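Long-range contacts in isomaltodextranase (Arthrobacter globiformis, PDB 5AWO), which hydrolyses the alpha-1,6-glucosidic linkages of dextran-like polysaccharides, releasing successive isomaltose units from the non-reducing chain ends: residues S390-G398 with L409-K420; T419-D427 with G446-A454. All coordinates share one frame; numbering follows the deposited sequence. Where two conformers were deposited one is given.

Contact 1. Residues S390-G398 with L409-K420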
# COMPACT_ATOMS: atom_id res chain seq x y z
N SER A 390 3.62 -17.20 12.27
CA SER A 390 2.49 -17.43 11.38
C SER A 390 2.76 -17.05 9.94
O SER A 390 2.01 -17.42 9.04
CB SER A 390 1.27 -16.68 11.86
OG SER A 390 1.43 -15.27 11.67
N ARG A 391 3.83 -16.26 9.70
CA ARG A 391 4.19 -15.79 8.37
C ARG A 391 5.71 -15.70 8.31
O ARG A 391 6.37 -15.48 9.33
CB ARG A 391 3.55 -14.43 8.05
CG ARG A 391 2.05 -14.38 8.25
CD ARG A 391 1.50 -12.97 8.13
NE ARG A 391 0.13 -12.92 8.62
CZ ARG A 391 -0.61 -11.83 8.73
NH1 ARG A 391 -0.11 -10.64 8.42
NH2 ARG A 391 -1.88 -11.93 9.15
N ASP A 392 6.26 -15.90 7.10
CA ASP A 392 7.72 -15.94 6.91
C ASP A 392 8.19 -14.60 6.34
O ASP A 392 7.98 -14.32 5.18
CB ASP A 392 8.07 -17.08 5.98
CG ASP A 392 9.54 -17.41 5.99
OD1 ASP A 392 10.37 -16.50 6.27
OD2 ASP A 392 9.89 -18.58 5.70
N THR A 393 8.89 -13.83 7.17
CA THR A 393 9.41 -12.53 6.75
C THR A 393 10.44 -12.62 5.62
O THR A 393 10.69 -11.62 4.97
CB THR A 393 10.07 -11.74 7.90
OG1 THR A 393 11.26 -12.41 8.35
CG2 THR A 393 9.12 -11.51 9.05
N GLU A 394 11.02 -13.81 5.38
CA GLU A 394 12.16 -13.96 4.50
C GLU A 394 11.86 -14.60 3.15
O GLU A 394 12.74 -14.76 2.34
CB GLU A 394 13.24 -14.75 5.22
CG GLU A 394 13.84 -14.01 6.40
CD GLU A 394 14.84 -14.86 7.11
OE1 GLU A 394 14.48 -15.94 7.65
OE2 GLU A 394 16.04 -14.45 7.15
N ARG A 395 10.60 -14.98 2.91
CA ARG A 395 10.21 -15.55 1.62
C ARG A 395 8.89 -14.94 1.18
O ARG A 395 7.86 -15.08 1.89
CB ARG A 395 10.07 -17.08 1.74
CG ARG A 395 11.40 -17.75 2.05
CD ARG A 395 11.30 -19.28 2.04
NE ARG A 395 10.54 -19.72 3.20
CZ ARG A 395 9.90 -20.88 3.32
NH1 ARG A 395 9.89 -21.78 2.34
NH2 ARG A 395 9.27 -21.14 4.45
N TRP A 396 8.92 -14.30 0.02
CA TRP A 396 7.80 -13.50 -0.50
C TRP A 396 7.44 -13.92 -1.91
O TRP A 396 8.32 -14.26 -2.70
CB TRP A 396 8.19 -12.02 -0.53
CG TRP A 396 8.18 -11.39 0.83
CD1 TRP A 396 9.08 -11.56 1.84
CD2 TRP A 396 7.18 -10.50 1.33
NE1 TRP A 396 8.70 -10.85 2.94
CE2 TRP A 396 7.52 -10.20 2.66
CE3 TRP A 396 6.02 -9.96 0.79
CZ2 TRP A 396 6.74 -9.36 3.45
CZ3 TRP A 396 5.24 -9.14 1.56
CH2 TRP A 396 5.61 -8.84 2.88
N ALA A 397 6.15 -13.90 -2.23
CA ALA A 397 5.72 -14.11 -3.61
C ALA A 397 4.44 -13.36 -3.89
O ALA A 397 3.61 -13.19 -3.00
CB ALA A 397 5.50 -15.59 -3.91
N GLY A 398 4.32 -12.89 -5.12
CA GLY A 398 3.08 -12.32 -5.58
C GLY A 398 2.90 -12.60 -7.05
O GLY A 398 3.85 -12.83 -7.78
N LEU A 409 13.61 -13.86 -2.03
CA LEU A 409 14.17 -14.67 -0.97
C LEU A 409 15.20 -13.81 -0.22
O LEU A 409 15.99 -13.11 -0.86
CB LEU A 409 14.85 -15.90 -1.54
CG LEU A 409 14.02 -16.77 -2.47
CD1 LEU A 409 14.88 -17.84 -3.12
CD2 LEU A 409 12.84 -17.42 -1.77
N PHE A 410 15.16 -13.86 1.12
CA PHE A 410 15.97 -12.97 1.96
C PHE A 410 16.68 -13.77 3.03
O PHE A 410 16.15 -14.73 3.54
CB PHE A 410 15.07 -11.92 2.64
CG PHE A 410 14.35 -11.03 1.69
CD1 PHE A 410 14.92 -9.85 1.25
CD2 PHE A 410 13.07 -11.35 1.26
CE1 PHE A 410 14.28 -9.04 0.33
CE2 PHE A 410 12.41 -10.51 0.39
CZ PHE A 410 13.00 -9.35 -0.08
N ASN A 411 17.87 -13.31 3.40
CA ASN A 411 18.60 -13.84 4.56
C ASN A 411 18.92 -12.75 5.55
O ASN A 411 19.88 -12.00 5.37
CB ASN A 411 19.87 -14.58 4.16
CG ASN A 411 20.63 -15.10 5.36
OD1 ASN A 411 20.08 -15.17 6.47
ND2 ASN A 411 21.87 -15.48 5.16
N ARG A 412 18.12 -12.70 6.62
CA ARG A 412 18.27 -11.69 7.66
C ARG A 412 19.29 -12.08 8.75
O ARG A 412 19.52 -11.28 9.69
CB ARG A 412 16.91 -11.37 8.25
CG ARG A 412 15.92 -10.79 7.26
CD ARG A 412 14.52 -10.64 7.83
NE ARG A 412 14.51 -9.65 8.91
CZ ARG A 412 13.69 -9.65 9.94
NH1 ARG A 412 12.71 -10.55 10.05
NH2 ARG A 412 13.87 -8.75 10.88
N SER A 413 19.93 -13.25 8.66
CA SER A 413 21.00 -13.55 9.59
C SER A 413 22.14 -12.54 9.42
O SER A 413 22.48 -12.14 8.29
CB SER A 413 21.56 -14.94 9.33
OG SER A 413 22.67 -15.21 10.19
N ASP A 414 22.77 -12.14 10.53
CA ASP A 414 23.95 -11.29 10.44
C ASP A 414 25.24 -12.07 10.16
O ASP A 414 26.25 -11.50 9.78
CB ASP A 414 24.04 -10.43 11.70
CG ASP A 414 22.69 -9.80 12.05
OD1 ASP A 414 22.08 -9.12 11.20
OD2 ASP A 414 22.21 -10.01 13.19
N THR A 415 25.20 -13.38 10.31
CA THR A 415 26.46 -14.16 10.27
C THR A 415 26.44 -15.39 9.36
O THR A 415 27.45 -15.73 8.71
CB THR A 415 26.79 -14.58 11.69
OG1 THR A 415 26.87 -13.40 12.49
CG2 THR A 415 28.14 -15.30 11.77
N GLU A 416 25.31 -16.07 9.28
CA GLU A 416 25.27 -17.34 8.60
C GLU A 416 24.79 -17.21 7.18
O GLU A 416 23.94 -16.38 6.88
CB GLU A 416 24.33 -18.30 9.31
CG GLU A 416 24.65 -18.54 10.77
CD GLU A 416 26.06 -19.04 11.00
OE1 GLU A 416 26.55 -19.89 10.23
OE2 GLU A 416 26.67 -18.59 11.98
N THR A 417 25.31 -18.07 6.31
CA THR A 417 24.76 -18.27 4.98
C THR A 417 23.60 -19.25 5.08
O THR A 417 23.71 -20.26 5.79
CB THR A 417 25.88 -18.76 4.04
OG1 THR A 417 26.85 -17.71 3.92
CG2 THR A 417 25.34 -19.13 2.68
N VAL A 418 22.45 -18.90 4.50
CA VAL A 418 21.23 -19.67 4.70
C VAL A 418 20.54 -19.88 3.35
O VAL A 418 20.43 -18.95 2.54
CB VAL A 418 20.27 -18.92 5.65
CG1 VAL A 418 18.95 -19.66 5.82
CG2 VAL A 418 20.94 -18.68 7.00
N THR A 419 20.09 -21.10 3.13
CA THR A 419 19.36 -21.46 1.93
C THR A 419 17.88 -21.14 2.12
O THR A 419 17.28 -21.52 3.15
CB THR A 419 19.53 -22.94 1.59
OG1 THR A 419 20.91 -23.16 1.29
CG2 THR A 419 18.64 -23.35 0.40
N LYS A 420 17.29 -20.46 1.15
CA LYS A 420 15.87 -20.17 1.11
C LYS A 420 15.30 -20.69 -0.19
O LYS A 420 15.94 -20.57 -1.24
CB LYS A 420 15.63 -18.66 1.19
CG LYS A 420 16.14 -17.98 2.45
CD LYS A 420 15.42 -18.45 3.70
CE LYS A 420 15.86 -17.69 4.93
NZ LYS A 420 15.29 -18.23 6.20
O HOH W 1 12.63 -18.90 5.71
O HOH W 2 17.83 -16.50 7.47
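The Trp-396 and Phe-410 rings meet obliquely, their planes 87° apart, with Trp-396 CD1 3.8 Å from Phe-410 CE2. At the edge of the phenyl ring, near its plane, lies Glu-394 O, which also accepts Phe-410 N at 2.9 Å; at the indole edge NE1 donates in plane to Thr-393 O. The Arg-412 guanidinium presents its edge to Thr-393, NH1 donating to OG1 at 2.9 Å, while NE and NH2 turn to Ser-279 and Gln-283. Arg-395 and Leu-409 form an antiparallel non-hydrogen-bonded pair of the hairpin 395-399/405-410 in the beta-sandwich domain that follows the TIM barrel in this GH27 enzyme; a type I turn, Asp-392 to Arg-395, leads into it. Beyond CG, Glu-394 runs extended (chi2 177°), which carries its carboxylate past the carbonyl oxygen of Phe-410 to two donors. Glu-394 OE2 takes Arg-412 N at 2.8 Å in a nearly straight bond (170°), whereas Glu-394 OE1 is met from above the carboxylate plane by Lys-420 NZ, 2.8 Å away, in a salt bridge. One water links Lys-420 NZ to Asp-392 OD2, the oxygen that Arg-395 grips side-on through NE and NH2.

Contact 2. Residues T419-D427 with G446-A454. With PO4 (phosphate ion), chain B.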
# COMPACT_ATOMS: atom_id res chain seq x y z
N THR A 419 20.09 -21.10 3.13
CA THR A 419 19.36 -21.46 1.93
C THR A 419 17.88 -21.14 2.12
O THR A 419 17.28 -21.52 3.15
CB THR A 419 19.53 -22.94 1.59
OG1 THR A 419 20.91 -23.16 1.29
CG2 THR A 419 18.64 -23.35 0.40
N LYS A 420 17.29 -20.46 1.15
CA LYS A 420 15.87 -20.17 1.11
C LYS A 420 15.30 -20.69 -0.19
O LYS A 420 15.94 -20.57 -1.24
CB LYS A 420 15.63 -18.66 1.19
CG LYS A 420 16.14 -17.98 2.45
CD LYS A 420 15.42 -18.45 3.70
CE LYS A 420 15.86 -17.69 4.93
NZ LYS A 420 15.29 -18.23 6.20
N THR A 421 14.07 -21.22 -0.12
CA THR A 421 13.45 -21.87 -1.28
C THR A 421 11.95 -21.61 -1.28
O THR A 421 11.31 -21.62 -0.22
CB THR A 421 13.70 -23.39 -1.24
OG1 THR A 421 15.10 -23.65 -1.32
CG2 THR A 421 13.00 -24.11 -2.36
N ILE A 422 11.43 -21.36 -2.47
CA ILE A 422 9.99 -21.35 -2.71
C ILE A 422 9.70 -22.41 -3.77
O ILE A 422 10.23 -22.37 -4.88
CB ILE A 422 9.49 -19.95 -3.14
CG1 ILE A 422 9.35 -19.05 -1.89
CG2 ILE A 422 8.14 -20.01 -3.86
CD1 ILE A 422 8.23 -19.43 -0.97
N ASP A 423 8.83 -23.34 -3.40
CA ASP A 423 8.44 -24.44 -4.27
C ASP A 423 7.13 -24.11 -4.94
O ASP A 423 6.16 -23.68 -4.27
CB ASP A 423 8.29 -25.70 -3.43
CG ASP A 423 8.07 -26.93 -4.28
OD1 ASP A 423 6.92 -27.18 -4.74
OD2 ASP A 423 9.07 -27.62 -4.54
N PHE A 424 7.08 -24.22 -6.26
CA PHE A 424 5.95 -23.71 -7.02
C PHE A 424 4.67 -24.49 -6.80
O PHE A 424 3.59 -23.92 -6.92
CB PHE A 424 6.27 -23.58 -8.52
CG PHE A 424 7.51 -22.74 -8.82
CD1 PHE A 424 7.93 -21.76 -7.93
CD2 PHE A 424 8.27 -22.97 -9.96
CE1 PHE A 424 9.05 -20.99 -8.21
CE2 PHE A 424 9.39 -22.20 -10.24
CZ PHE A 424 9.78 -21.22 -9.36
N ALA A 425 4.80 -25.77 -6.47
CA ALA A 425 3.65 -26.60 -6.12
C ALA A 425 3.30 -26.47 -4.64
O ALA A 425 2.18 -26.07 -4.31
CB ALA A 425 3.90 -28.06 -6.48
N LYS A 426 4.26 -26.77 -3.77
CA LYS A 426 3.98 -26.87 -2.35
C LYS A 426 3.71 -25.53 -1.67
O LYS A 426 2.94 -25.45 -0.73
CB LYS A 426 5.10 -27.58 -1.63
CG LYS A 426 5.26 -29.01 -2.10
CD LYS A 426 6.22 -29.80 -1.24
CE LYS A 426 7.67 -29.48 -1.60
NZ LYS A 426 8.60 -30.51 -1.04
N ASP A 427 4.41 -24.49 -2.12
CA ASP A 427 4.23 -23.17 -1.54
C ASP A 427 3.26 -22.32 -2.34
O ASP A 427 2.30 -21.78 -1.75
CB ASP A 427 5.60 -22.46 -1.41
CG ASP A 427 6.54 -23.18 -0.49
OD1 ASP A 427 6.13 -23.61 0.60
OD2 ASP A 427 7.75 -23.30 -0.83
N GLY A 446 15.90 -21.26 -16.79
CA GLY A 446 15.09 -22.26 -17.47
C GLY A 446 13.87 -22.69 -16.66
O GLY A 446 13.51 -22.09 -15.64
N MET A 447 13.24 -23.75 -17.12
CA MET A 447 12.04 -24.32 -16.52
C MET A 447 12.41 -25.02 -15.22
O MET A 447 13.34 -25.81 -15.18
CB MET A 447 11.44 -25.34 -17.50
CG MET A 447 10.12 -25.93 -17.06
SD MET A 447 8.80 -24.71 -16.86
CE MET A 447 9.06 -23.56 -18.19
N ASP A 448 11.70 -24.71 -14.14
CA ASP A 448 12.00 -25.31 -12.85
C ASP A 448 10.72 -25.48 -12.06
O ASP A 448 9.66 -24.97 -12.46
CB ASP A 448 12.99 -24.43 -12.05
CG ASP A 448 13.95 -25.22 -11.17
OD1 ASP A 448 13.59 -26.30 -10.64
OD2 ASP A 448 15.11 -24.77 -11.01
N SER A 449 10.85 -26.21 -10.95
CA SER A 449 9.78 -26.49 -10.01
C SER A 449 9.88 -25.65 -8.75
O SER A 449 9.00 -25.71 -7.90
CB SER A 449 9.82 -27.97 -9.57
OG SER A 449 10.98 -28.28 -8.82
N ARG A 450 10.96 -24.87 -8.64
CA ARG A 450 11.27 -24.17 -7.41
C ARG A 450 12.24 -23.05 -7.75
O ARG A 450 12.87 -23.07 -8.83
CB ARG A 450 11.86 -25.13 -6.38
CG ARG A 450 13.15 -25.79 -6.85
CD ARG A 450 13.39 -27.17 -6.26
NE ARG A 450 13.62 -27.15 -4.81
CZ ARG A 450 14.82 -27.03 -4.22
NH1 ARG A 450 15.94 -26.87 -4.93
NH2 ARG A 450 14.88 -27.04 -2.89
N ALA A 451 12.28 -22.04 -6.88
CA ALA A 451 13.31 -21.00 -6.89
C ALA A 451 14.05 -21.09 -5.56
O ALA A 451 13.43 -21.20 -4.48
CB ALA A 451 12.66 -19.65 -7.07
N THR A 452 15.39 -21.05 -5.63
CA THR A 452 16.21 -21.26 -4.44
C THR A 452 17.47 -20.42 -4.50
O THR A 452 17.93 -20.07 -5.59
CB THR A 452 16.57 -22.76 -4.28
OG1 THR A 452 17.17 -23.02 -3.01
CG2 THR A 452 17.48 -23.23 -5.39
N ALA A 453 18.02 -20.10 -3.34
CA ALA A 453 19.28 -19.39 -3.27
C ALA A 453 19.96 -19.66 -1.95
O ALA A 453 19.29 -19.72 -0.91
CB ALA A 453 19.06 -17.90 -3.43
N ALA A 454 21.27 -19.81 -2.00
CA ALA A 454 22.11 -19.90 -0.83
C ALA A 454 22.65 -18.51 -0.60
O ALA A 454 23.52 -18.02 -1.30
CB ALA A 454 23.26 -20.89 -1.06
P PO4 B . 11.25 -27.97 -1.83
O1 PO4 B . 10.93 -29.46 -1.89
O2 PO4 B . 10.20 -27.31 -0.91
O3 PO4 B . 11.20 -27.33 -3.20
O4 PO4 B . 12.62 -27.77 -1.24
O HOH W 3 10.00 -29.18 -6.67
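Phe-424 lies flat against the backbone where the chain enters strand 450-454: Arg-450 N sits over one ring face, 3.4 Å above the plane and displaced toward the rim, and Asp-448 O stands at the ring edge. Phe-424 CZ reaches Ala-451 CB at 4.0 Å. This is the close-packed side: Val-465 and Val-436 of the facing sheet touch the ring, and Phe-463 touches Ala-451. Phe-424 N donates to Ser-449 O, extending the pairing past the last bridge. The backbone bonds are regular: Lys-420 pairs with Ala-453 and Ile-422 with Ala-451, and Ile-422 N lies 2.8 Å from Ala-451 O.

The opposite face, carrying Thr-421, Asp-423 and Thr-452 with the exposed Thr-419, Arg-450 and Ala-454, is mostly polar and meets solvent. Thr-421 and Thr-452 lie side by side, their OG1 atoms hydrogen-bonded at 2.7 Å. Next to them a phosphate ion, probably from the crystallisation liquor, is held by Arg-450, with NE bonding O3 at 2.9 Å almost linearly (175°) and NH2 bonding O4. CG of Arg-450 stands between its backbone N and carbonyl carbon (chi1 60°), and a bend at chi3 helps bring the guanidinium edge to the ion. Lys-426 NZ bonds phosphate O1 at 2.7 Å. Asp-423 OD2 is only 2.5 Å from phosphate O3, so one of these acid groups probably holds a proton. Asp-423 OD1 accepts Lys-426 N, an Asx motif at the strand's end. Strands 418-423 and 450-455 thus form a two-stranded antiparallel sheet whose Ile-422/Ala-451 face packs on the larger sheet, as in a layer of a beta sandwich.

In the fold
Contacts 1 and 2 follow one another along the chain, their centres about 13 Å apart, and share Thr-419 and Lys-420. Strand 418-423 joins them: Lys-420 sends its amine into contact 1 while its backbone pairs in contact 2. Arg-395 NH1 reaches Thr-421 O at 2.9 Å, a probable hydrogen bond from the hairpin to the two-stranded sheet. Leu-409 fills the layer between, its CD2 3.9 Å from Ile-422 CG1 and its CD1 3.9 Å from Ala-453 N. Both contacts lie in the beta-sandwich domain, away from the probable nucleophile Asp-201 and proton donor Asp-262; side chains of contact 1 touch helix 295-302, and the phosphate at contact 2 marks neither catalytic position.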